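Local structure of mannan endo-1,6-alpha-mannosidase (Chaetomium thermophilum, 6RY0) at residues W240-G245 and Y262-L267; R257-Y262 and F305-E310; T322-V327 and A392-A397. The protein belongs to glycoside hydrolase family 76 and probably cleaves alpha-1,6-mannosidic linkages, consistent with a transglycosidase role in passing GPI-anchored glycoproteins into the fungal cell wall. One frame throughout, in Å; residues are numbered along the deposited sequence.

Contact 1 (W240-G245 and Y262-L267); sequences WAVYDG and YNAALL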
loop_
_atom_site.group_PDB
_atom_site.type_symbol
_atom_site.label_atom_id
_atom_site.label_comp_id
_atom_site.label_asym_id
_atom_site.label_seq_id
_atom_site.Cartn_x
_atom_site.Cartn_y
_atom_site.Cartn_z
ATOM N N TRP A 240 4.936 12.543 -16.711
ATOM C CA TRP A 240 5.061 11.897 -15.414
ATOM C C TRP A 240 3.819 11.124 -15.001
ATOM O O TRP A 240 3.696 10.742 -13.838
ATOM C CB TRP A 240 5.585 12.849 -14.332
ATOM C CG TRP A 240 7.036 13.157 -14.575
ATOM C CD1 TRP A 240 7.591 13.882 -15.595
ATOM C CD2 TRP A 240 8.145 12.636 -13.848
ATOM N NE1 TRP A 240 8.958 13.860 -15.523
ATOM C CE2 TRP A 240 9.320 13.108 -14.453
ATOM C CE3 TRP A 240 8.260 11.808 -12.735
ATOM C CZ2 TRP A 240 10.592 12.796 -13.970
ATOM C CZ3 TRP A 240 9.529 11.493 -12.275
ATOM C CH2 TRP A 240 10.665 11.995 -12.891
ATOM N N ALA A 241 2.949 10.813 -15.954
ATOM C CA ALA A 241 2.017 9.721 -15.784
ATOM C C ALA A 241 2.780 8.437 -15.486
ATOM O O ALA A 241 3.921 8.271 -15.912
ATOM C CB ALA A 241 1.199 9.531 -17.048
ATOM N N VAL A 242 2.121 7.518 -14.793
ATOM C CA VAL A 242 2.733 6.257 -14.403
ATOM C C VAL A 242 1.866 5.106 -14.890
ATOM O O VAL A 242 0.730 4.892 -14.419
ATOM C CB VAL A 242 2.983 6.190 -12.889
ATOM C CG1 VAL A 242 3.626 4.847 -12.523
ATOM C CG2 VAL A 242 3.873 7.350 -12.440
ATOM N N TYR A 243 2.369 4.419 -15.902
ATOM C CA TYR A 243 1.670 3.360 -16.592
ATOM C C TYR A 243 1.818 2.022 -15.847
ATOM O O TYR A 243 2.463 1.936 -14.815
ATOM C CB TYR A 243 2.223 3.271 -18.024
ATOM C CG TYR A 243 2.129 4.594 -18.767
ATOM C CD1 TYR A 243 0.939 5.290 -18.831
ATOM C CD2 TYR A 243 3.248 5.134 -19.369
ATOM C CE1 TYR A 243 0.859 6.494 -19.501
ATOM C CE2 TYR A 243 3.187 6.338 -20.035
ATOM C CZ TYR A 243 1.972 7.030 -20.097
ATOM O OH TYR A 243 1.847 8.238 -20.755
ATOM N N ASP A 244 1.174 1.002 -16.377
ATOM C CA ASP A 244 1.002 -0.232 -15.624
ATOM C C ASP A 244 2.122 -1.255 -15.797
ATOM O O ASP A 244 2.459 -1.936 -14.837
ATOM C CB ASP A 244 -0.345 -0.885 -15.959
ATOM C CG ASP A 244 -0.716 -1.932 -14.936
ATOM O OD1 ASP A 244 -1.032 -1.495 -13.796
ATOM O OD2 ASP A 244 -0.644 -3.154 -15.212
ATOM N N GLY A 245 2.682 -1.404 -16.978
ATOM C CA GLY A 245 3.705 -2.424 -17.197
ATOM C C GLY A 245 3.877 -2.774 -18.663
ATOM O O GLY A 245 3.295 -2.106 -19.516
ATOM N N TYR A 262 -2.674 3.982 -7.399
ATOM C CA TYR A 262 -1.687 3.526 -6.416
ATOM C C TYR A 262 -0.291 3.425 -7.001
ATOM O O TYR A 262 0.664 3.437 -6.238
ATOM C CB TYR A 262 -2.120 2.216 -5.728
ATOM C CG TYR A 262 -1.960 0.901 -6.488
ATOM C CD1 TYR A 262 -2.096 0.805 -7.877
ATOM C CD2 TYR A 262 -1.690 -0.259 -5.792
ATOM C CE1 TYR A 262 -1.974 -0.402 -8.546
ATOM C CE2 TYR A 262 -1.584 -1.473 -6.471
ATOM C CZ TYR A 262 -1.702 -1.540 -7.851
ATOM O OH TYR A 262 -1.567 -2.722 -8.538
ATOM N N ASN A 263 -0.150 3.276 -8.305
ATOM C CA ASN A 263 1.180 3.213 -8.902
ATOM C C ASN A 263 1.891 4.545 -8.808
ATOM O O ASN A 263 3.003 4.649 -8.265
ATOM C CB ASN A 263 1.113 2.731 -10.364
ATOM C CG ASN A 263 1.114 1.239 -10.488
ATOM O OD1 ASN A 263 1.723 0.546 -9.669
ATOM N ND2 ASN A 263 0.492 0.722 -11.543
ATOM N N ALA A 264 1.265 5.606 -9.278
ATOM C CA ALA A 264 1.877 6.930 -9.159
ATOM C C ALA A 264 2.044 7.305 -7.699
ATOM O O ALA A 264 3.072 7.873 -7.315
ATOM C CB ALA A 264 1.068 7.986 -9.914
ATOM N N ALA A 265 1.049 7.033 -6.863
ATOM C CA ALA A 265 1.147 7.444 -5.472
ATOM C C ALA A 265 2.259 6.694 -4.736
ATOM O O ALA A 265 2.916 7.289 -3.871
ATOM C CB ALA A 265 -0.187 7.254 -4.739
ATOM N N LEU A 266 2.484 5.417 -5.035
ATOM C CA LEU A 266 3.536 4.686 -4.364
ATOM C C LEU A 266 4.900 5.225 -4.780
ATOM O O LEU A 266 5.812 5.321 -3.966
ATOM C CB LEU A 266 3.411 3.180 -4.638
ATOM C CG LEU A 266 4.341 2.303 -3.793
ATOM C CD1 LEU A 266 4.284 2.641 -2.319
ATOM C CD2 LEU A 266 3.959 0.856 -4.004
ATOM N N LEU A 267 5.077 5.551 -6.063
ATOM C CA LEU A 267 6.321 6.159 -6.493
ATOM C C LEU A 267 6.525 7.518 -5.831
ATOM O O LEU A 267 7.649 7.847 -5.439
ATOM C CB LEU A 267 6.396 6.272 -7.999
ATOM C CG LEU A 267 6.446 4.935 -8.754
ATOM C CD1 LEU A 267 6.619 5.184 -10.233
ATOM C CD2 LEU A 267 7.515 4.032 -8.237
HETATM O O HOH W 1 -0.517 5.795 -12.142
HETATM O O HOH W 2 -0.650 2.494 -13.731
HETATM O O HOH W 3 1.558 -2.147 -12.182
HETATM O O HOH W 4 -1.195 -3.030 -11.632
#
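Val242 packs against Ala264 and Leu267 where an irregular stretch of chain runs past helix 261-278, one of the helices of the (alpha/alpha)6 barrel known for family 76. The apolar part rests on the two branches of the valine. With CG1 anti to the backbone N (chi1 180°), that branch meets Leu267 CD1 at 3.8 Å, with Asn263 CB almost as near. CG2 instead faces the methyl of Ala264, 3.8 Å from its CB. An alanine in place of Val242 would remove both branches and would probably open a gap between the loop and the helix face formed by Ala264 and Leu267, letting this stretch shift on the helix.

The polar part is carried by water, since no direct hydrogen bond joins 240-245 to 262-267. Two waters donate to Val242 O; one of them accepts from Asn263 ND2 at 3.0 Å, while the other takes only a weak bond from Ala264 N. A third water accepts the second bond of the Asn263 amide and donates to Asp244 O at 2.8 Å. Asn263 ND2 and Asp244 OD1 themselves stay 3.5 Å apart, their amide and carboxylate planes turned by 50°. Tyr193 binds the other carboxylate oxygen, Asp244 OD2. A fourth water donates to Asp244 OD1 at 2.7 Å and lies 3.1 Å from Tyr262 OH.

Contact 2 (R257-Y262 and F305-E310); sequences RAQFSY and FEIPCE
Pro308 lays its ring over one face of Phe260, with CG 3.8 Å from the centroid of the aromatic ring and 22° off its normal, a CH-pi contact displaced toward the rim. Pro308 CB adds to it from 3.6 Å at Phe260 CE1. The same CG, together with CD, also meets backbone: Gln259 O has no hydrogen-bonding partner in the model and is buried against Pro308 CG and CD, each 3.1 Å away, with CG1 of Ile307 close beside them.

The polar grip comes from Glu306, whose carboxylate straddles the first residue of helix 261-278. Ser261 N donates to Glu306 OE2 over 2.8 Å in a nearly straight bond (169°), and Ser261 OG donates to Glu306 OE1 over 2.7 Å. Both oxygens use their syn lone pairs, so the two bonds fix the rotation of the carboxylate. Ser261 holds its OG between the backbone N and the carbonyl carbon (chi1 66°), which places it beside Glu306 OE1, while the glutamate chain bends at chi2 to bring its end round. Phe260 is the N-cap residue, and the carboxylate sits at the N-terminal end of the helix, where the helix dipole would probably favour its negative charge. Glu306 OE2 also lies near the plane of the Phe260 ring, at its edge.

Glu306 is the centre of an inverse gamma turn. Its N-H bonds to Glu310 OE1, and its carbonyl oxygen accepts from both Cys309 N and Glu310 N, which keeps 305-310 tightly folded; the Cys309-Cys316 disulfide ties this loop further. The loop follows strand 303-304, with Phe298 of helix 281-298 against Ile307 and Ser261, and Phe323 of helix 323-337 against Ser261 and Glu306.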
loop_
_atom_site.group_PDB
_atom_site.type_symbol
_atom_site.label_atom_id
_atom_site.label_comp_id
_atom_site.label_asym_id
_atom_site.label_seq_id
_atom_site.Cartn_x
_atom_site.Cartn_y
_atom_site.Cartn_z
ATOM N N ARG A 257 -0.900 1.319 -20.850
ATOM C CA ARG A 257 -0.941 2.700 -20.392
ATOM C C ARG A 257 -2.083 2.990 -19.411
ATOM O O ARG A 257 -2.325 4.142 -19.075
ATOM C CB ARG A 257 -0.834 3.716 -21.552
ATOM C CG ARG A 257 0.597 3.736 -22.214
ATOM C CD ARG A 257 0.768 4.802 -23.313
ATOM N NE ARG A 257 2.139 4.807 -23.851
ATOM C CZ ARG A 257 2.597 3.957 -24.766
ATOM N NH1 ARG A 257 1.801 3.020 -25.264
ATOM N NH2 ARG A 257 3.863 4.025 -25.176
ATOM N N ALA A 258 -2.729 1.946 -18.891
ATOM C CA ALA A 258 -3.669 2.171 -17.795
ATOM C C ALA A 258 -2.929 2.825 -16.636
ATOM O O ALA A 258 -1.853 2.390 -16.243
ATOM C CB ALA A 258 -4.293 0.862 -17.323
ATOM N N GLN A 259 -3.552 3.845 -16.079
ATOM C CA GLN A 259 -3.023 4.659 -14.978
ATOM C C GLN A 259 -3.809 4.390 -13.704
ATOM O O GLN A 259 -4.859 4.991 -13.473
ATOM C CB GLN A 259 -3.071 6.130 -15.329
ATOM C CG GLN A 259 -2.111 6.528 -16.451
ATOM C CD GLN A 259 -2.258 7.998 -16.791
ATOM O OE1 GLN A 259 -1.985 8.872 -15.923
ATOM N NE2 GLN A 259 -2.651 8.292 -17.974
ATOM N N PHE A 260 -3.297 3.478 -12.875
ATOM C CA PHE A 260 -3.911 3.185 -11.595
ATOM C C PHE A 260 -3.319 4.104 -10.537
ATOM O O PHE A 260 -2.089 4.309 -10.478
ATOM C CB PHE A 260 -3.729 1.718 -11.216
ATOM C CG PHE A 260 -4.484 0.788 -12.119
ATOM C CD1 PHE A 260 -5.846 0.642 -11.962
ATOM C CD2 PHE A 260 -3.863 0.110 -13.141
ATOM C CE1 PHE A 260 -6.563 -0.168 -12.803
ATOM C CE2 PHE A 260 -4.585 -0.708 -13.997
ATOM C CZ PHE A 260 -5.923 -0.837 -13.824
ATOM N N SER A 261 -4.184 4.632 -9.676
ATOM C CA SER A 261 -3.772 5.670 -8.749
ATOM C C SER A 261 -2.628 5.226 -7.850
ATOM O O SER A 261 -1.706 6.006 -7.566
ATOM C CB SER A 261 -4.972 6.085 -7.911
ATOM O OG SER A 261 -5.420 5.055 -7.059
ATOM N N TYR A 262 -2.674 3.982 -7.399
ATOM C CA TYR A 262 -1.687 3.526 -6.416
ATOM C C TYR A 262 -0.291 3.425 -7.001
ATOM O O TYR A 262 0.664 3.437 -6.238
ATOM C CB TYR A 262 -2.120 2.216 -5.728
ATOM C CG TYR A 262 -1.960 0.901 -6.488
ATOM C CD1 TYR A 262 -2.096 0.805 -7.877
ATOM C CD2 TYR A 262 -1.690 -0.259 -5.792
ATOM C CE1 TYR A 262 -1.974 -0.402 -8.546
ATOM C CE2 TYR A 262 -1.584 -1.473 -6.471
ATOM C CZ TYR A 262 -1.702 -1.540 -7.851
ATOM O OH TYR A 262 -1.567 -2.722 -8.538
ATOM N N PHE A 305 -10.126 9.732 -7.962
ATOM C CA PHE A 305 -10.944 9.069 -8.957
ATOM C C PHE A 305 -10.091 7.994 -9.626
ATOM O O PHE A 305 -9.002 8.303 -10.148
ATOM C CB PHE A 305 -11.457 10.100 -9.969
ATOM C CG PHE A 305 -12.480 9.581 -10.902
ATOM C CD1 PHE A 305 -12.129 8.969 -12.058
ATOM C CD2 PHE A 305 -13.832 9.711 -10.604
ATOM C CE1 PHE A 305 -13.133 8.508 -12.931
ATOM C CE2 PHE A 305 -14.806 9.290 -11.461
ATOM C CZ PHE A 305 -14.464 8.672 -12.595
ATOM N N GLU A 306 -10.586 6.771 -9.662
ATOM C CA GLU A 306 -9.807 5.649 -10.195
ATOM C C GLU A 306 -9.991 5.578 -11.707
ATOM O O GLU A 306 -10.850 4.851 -12.217
ATOM C CB GLU A 306 -10.176 4.342 -9.496
ATOM C CG GLU A 306 -9.138 3.258 -9.692
ATOM C CD GLU A 306 -7.770 3.702 -9.200
ATOM O OE1 GLU A 306 -7.707 4.101 -8.012
ATOM O OE2 GLU A 306 -6.810 3.685 -9.987
ATOM N N ILE A 307 -9.192 6.374 -12.428
ATOM C CA ILE A 307 -9.462 6.637 -13.845
ATOM C C ILE A 307 -9.650 5.381 -14.713
ATOM O O ILE A 307 -10.452 5.477 -15.619
ATOM C CB ILE A 307 -8.641 7.796 -14.476
ATOM C CG1 ILE A 307 -7.189 7.490 -14.331
ATOM C CG2 ILE A 307 -8.982 9.167 -13.865
ATOM C CD1 ILE A 307 -6.221 8.638 -14.668
ATOM N N PRO A 308 -8.945 4.247 -14.495
ATOM C CA PRO A 308 -9.177 3.148 -15.434
ATOM C C PRO A 308 -10.511 2.457 -15.310
ATOM O O PRO A 308 -10.851 1.713 -16.226
ATOM C CB PRO A 308 -8.046 2.160 -15.120
ATOM C CG PRO A 308 -6.985 3.010 -14.450
ATOM C CD PRO A 308 -7.798 3.955 -13.615
ATOM N N CYS A 309 -11.239 2.639 -14.218
ATOM C CA CYS A 309 -12.456 1.861 -14.002
ATOM C C CYS A 309 -13.637 2.610 -13.452
ATOM O O CYS A 309 -14.748 2.160 -13.659
ATOM C CB CYS A 309 -12.146 0.619 -13.160
ATOM S SG CYS A 309 -11.648 0.946 -11.451
ATOM N N GLU A 310 -13.458 3.725 -12.762
ATOM C CA GLU A 310 -14.540 4.334 -12.000
ATOM C C GLU A 310 -15.569 5.060 -12.869
ATOM O O GLU A 310 -16.640 5.401 -12.390
ATOM C CB GLU A 310 -13.942 5.271 -10.946
ATOM C CG GLU A 310 -14.951 5.841 -9.984
ATOM C CD GLU A 310 -14.361 6.590 -8.793
ATOM O OE1 GLU A 310 -13.166 6.429 -8.463
ATOM O OE2 GLU A 310 -15.144 7.330 -8.153
#

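Contact 3 (T322-V327 and A392-A397); sequences TFKGYV and AMSVLA
Ser394 sits directly against Gly325 in a close helix-helix pair of the (alpha/alpha)6 barrel. Segments 323-327 and 392-397 run nearly parallel, 14° apart, with axes 7.6 Å from each other. The two CA atoms, Gly325 and Ser394, come within 3.7 Å, an approach that suits glycine, because a CB at Gly325 would clash with Ser394 CA and be tight against Ala397 CB.

The serine hydroxyl is anti to the carbonyl carbon, beside its own backbone N (chi1 -70°), which turns OG into the seam between the helices. There Leu321 O and Gly390 O are both placed to hydrogen-bond with OG, whose single proton can serve them only in turn or shared, while Gly325 N gives it a weak, bent bond of 3.2 Å (131°). A water sits in the same seam, donating to Thr322 O at 2.8 Å and lying 3.1 Å from Ser394 OG.

Lys324 brushes past with its CG, 4.0 Å from Ser394 OG. Its chain then bends at chi3 and leads away, and NZ forms a salt bridge with Glu310, bonds to Phe371 O and makes cation-pi contacts with Phe371 and Trp373. One turn further toward the C terminus, Ala397 CB packs on a carbonyl, 3.4 Å from Gly325 O.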
loop_
_atom_site.group_PDB
_atom_site.type_symbol
_atom_site.label_atom_id
_atom_site.label_comp_id
_atom_site.label_asym_id
_atom_site.label_seq_id
_atom_site.Cartn_x
_atom_site.Cartn_y
_atom_site.Cartn_z
ATOM N N THR A 322 -9.536 -0.645 -3.449
ATOM C CA THR A 322 -8.679 -0.282 -2.322
ATOM C C THR A 322 -7.709 0.852 -2.643
ATOM O O THR A 322 -7.111 1.425 -1.736
ATOM C CB THR A 322 -7.846 -1.464 -1.833
ATOM O OG1 THR A 322 -6.813 -1.773 -2.772
ATOM C CG2 THR A 322 -8.695 -2.681 -1.571
ATOM N N PHE A 323 -7.506 1.164 -3.920
ATOM C CA PHE A 323 -6.337 1.995 -4.260
ATOM C C PHE A 323 -6.441 3.392 -3.691
ATOM O O PHE A 323 -5.453 3.952 -3.207
ATOM C CB PHE A 323 -6.094 2.049 -5.766
ATOM C CG PHE A 323 -5.762 0.745 -6.443
ATOM C CD1 PHE A 323 -5.367 -0.406 -5.735
ATOM C CD2 PHE A 323 -5.815 0.664 -7.833
ATOM C CE1 PHE A 323 -5.061 -1.582 -6.401
ATOM C CE2 PHE A 323 -5.494 -0.503 -8.486
ATOM C CZ PHE A 323 -5.128 -1.627 -7.777
ATOM N N LYS A 324 -7.633 3.999 -3.763
ATOM C CA LYS A 324 -7.753 5.393 -3.348
ATOM C C LYS A 324 -7.477 5.552 -1.844
ATOM O O LYS A 324 -7.039 6.618 -1.410
ATOM C CB LYS A 324 -9.079 6.006 -3.811
ATOM C CG LYS A 324 -10.314 5.288 -3.303
ATOM C CD LYS A 324 -11.608 5.944 -3.791
ATOM C CE LYS A 324 -11.702 6.053 -5.292
ATOM N NZ LYS A 324 -13.083 6.377 -5.754
ATOM N N GLY A 325 -7.703 4.521 -1.031
ATOM C CA GLY A 325 -7.311 4.606 0.364
ATOM C C GLY A 325 -5.812 4.727 0.550
ATOM O O GLY A 325 -5.316 5.476 1.390
ATOM N N TYR A 326 -5.057 3.915 -0.207
ATOM C CA TYR A 326 -3.590 4.019 -0.186
ATOM C C TYR A 326 -3.143 5.398 -0.639
ATOM O O TYR A 326 -2.227 5.985 -0.058
ATOM C CB TYR A 326 -2.915 2.979 -1.088
ATOM C CG TYR A 326 -3.480 1.596 -0.953
ATOM C CD1 TYR A 326 -3.984 1.118 0.246
ATOM C CD2 TYR A 326 -3.523 0.754 -2.038
ATOM C CE1 TYR A 326 -4.538 -0.143 0.348
ATOM C CE2 TYR A 326 -4.055 -0.528 -1.951
ATOM C CZ TYR A 326 -4.565 -0.962 -0.762
ATOM O OH TYR A 326 -5.164 -2.204 -0.632
ATOM N N VAL A 327 -3.785 5.942 -1.672
ATOM C CA VAL A 327 -3.443 7.279 -2.159
ATOM C C VAL A 327 -3.519 8.275 -1.005
ATOM O O VAL A 327 -2.606 9.063 -0.774
ATOM C CB VAL A 327 -4.340 7.680 -3.340
ATOM C CG1 VAL A 327 -4.090 9.120 -3.710
ATOM C CG2 VAL A 327 -4.136 6.760 -4.517
ATOM N N ALA A 392 -14.872 0.278 2.336
ATOM C CA ALA A 392 -14.796 0.591 3.756
ATOM C C ALA A 392 -13.370 0.913 4.167
ATOM O O ALA A 392 -13.113 1.844 4.938
ATOM C CB ALA A 392 -15.360 -0.561 4.558
ATOM N N MET A 393 -12.414 0.138 3.654
ATOM C CA MET A 393 -11.002 0.358 3.972
ATOM C C MET A 393 -10.543 1.725 3.448
ATOM O O MET A 393 -9.799 2.447 4.121
ATOM C CB MET A 393 -10.166 -0.762 3.345
ATOM C CG MET A 393 -8.721 -0.823 3.876
ATOM S SD MET A 393 -7.627 -1.958 2.997
ATOM C CE MET A 393 -8.585 -3.454 3.068
ATOM N N SER A 394 -10.981 2.058 2.232
ATOM C CA SER A 394 -10.587 3.310 1.626
ATOM C C SER A 394 -11.139 4.517 2.356
ATOM O O SER A 394 -10.415 5.513 2.507
ATOM C CB SER A 394 -10.950 3.329 0.139
ATOM O OG SER A 394 -10.121 2.426 -0.565
ATOM N N VAL A 395 -12.397 4.471 2.810
ATOM C CA VAL A 395 -12.918 5.599 3.562
ATOM C C VAL A 395 -12.236 5.697 4.931
ATOM O O VAL A 395 -11.905 6.793 5.379
ATOM C CB VAL A 395 -14.442 5.559 3.696
ATOM C CG1 VAL A 395 -14.932 6.769 4.484
ATOM C CG2 VAL A 395 -15.078 5.517 2.309
ATOM N N LEU A 396 -12.022 4.562 5.597
ATOM C CA LEU A 396 -11.283 4.565 6.853
ATOM C C LEU A 396 -9.918 5.248 6.688
ATOM O O LEU A 396 -9.516 6.085 7.505
ATOM C CB LEU A 396 -11.118 3.148 7.375
ATOM C CG LEU A 396 -10.204 2.968 8.599
ATOM C CD1 LEU A 396 -10.721 3.733 9.784
ATOM C CD2 LEU A 396 -10.088 1.490 8.927
ATOM N N ALA A 397 -9.202 4.883 5.629
ATOM C CA ALA A 397 -7.902 5.465 5.344
ATOM C C ALA A 397 -7.988 6.973 5.121
ATOM O O ALA A 397 -7.199 7.744 5.666
ATOM C CB ALA A 397 -7.326 4.782 4.100
HETATM O O HOH W 5 -7.715 1.215 0.954
#

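From the N terminus, the chain first lays down 240-245, then 257-262, and runs straight into helix 261-278, where 262-267 returns to close contact 1 after 16 intervening residues. Contact 2 opens inside that interval and closes only at 305-310, after helix 281-298 and the hairpin 299-304, so contacts 1 and 2 cross and share Tyr262. Contact 3 follows in series, bringing helix 389-401 back to helix 323-337 across 64 residues. Helix 261-278 thus meets two loops near its start, and the Tyr262-Phe323 ring stack, with Ser261 packed on Phe323 and Val327, connects it to the helix pair of contact 3.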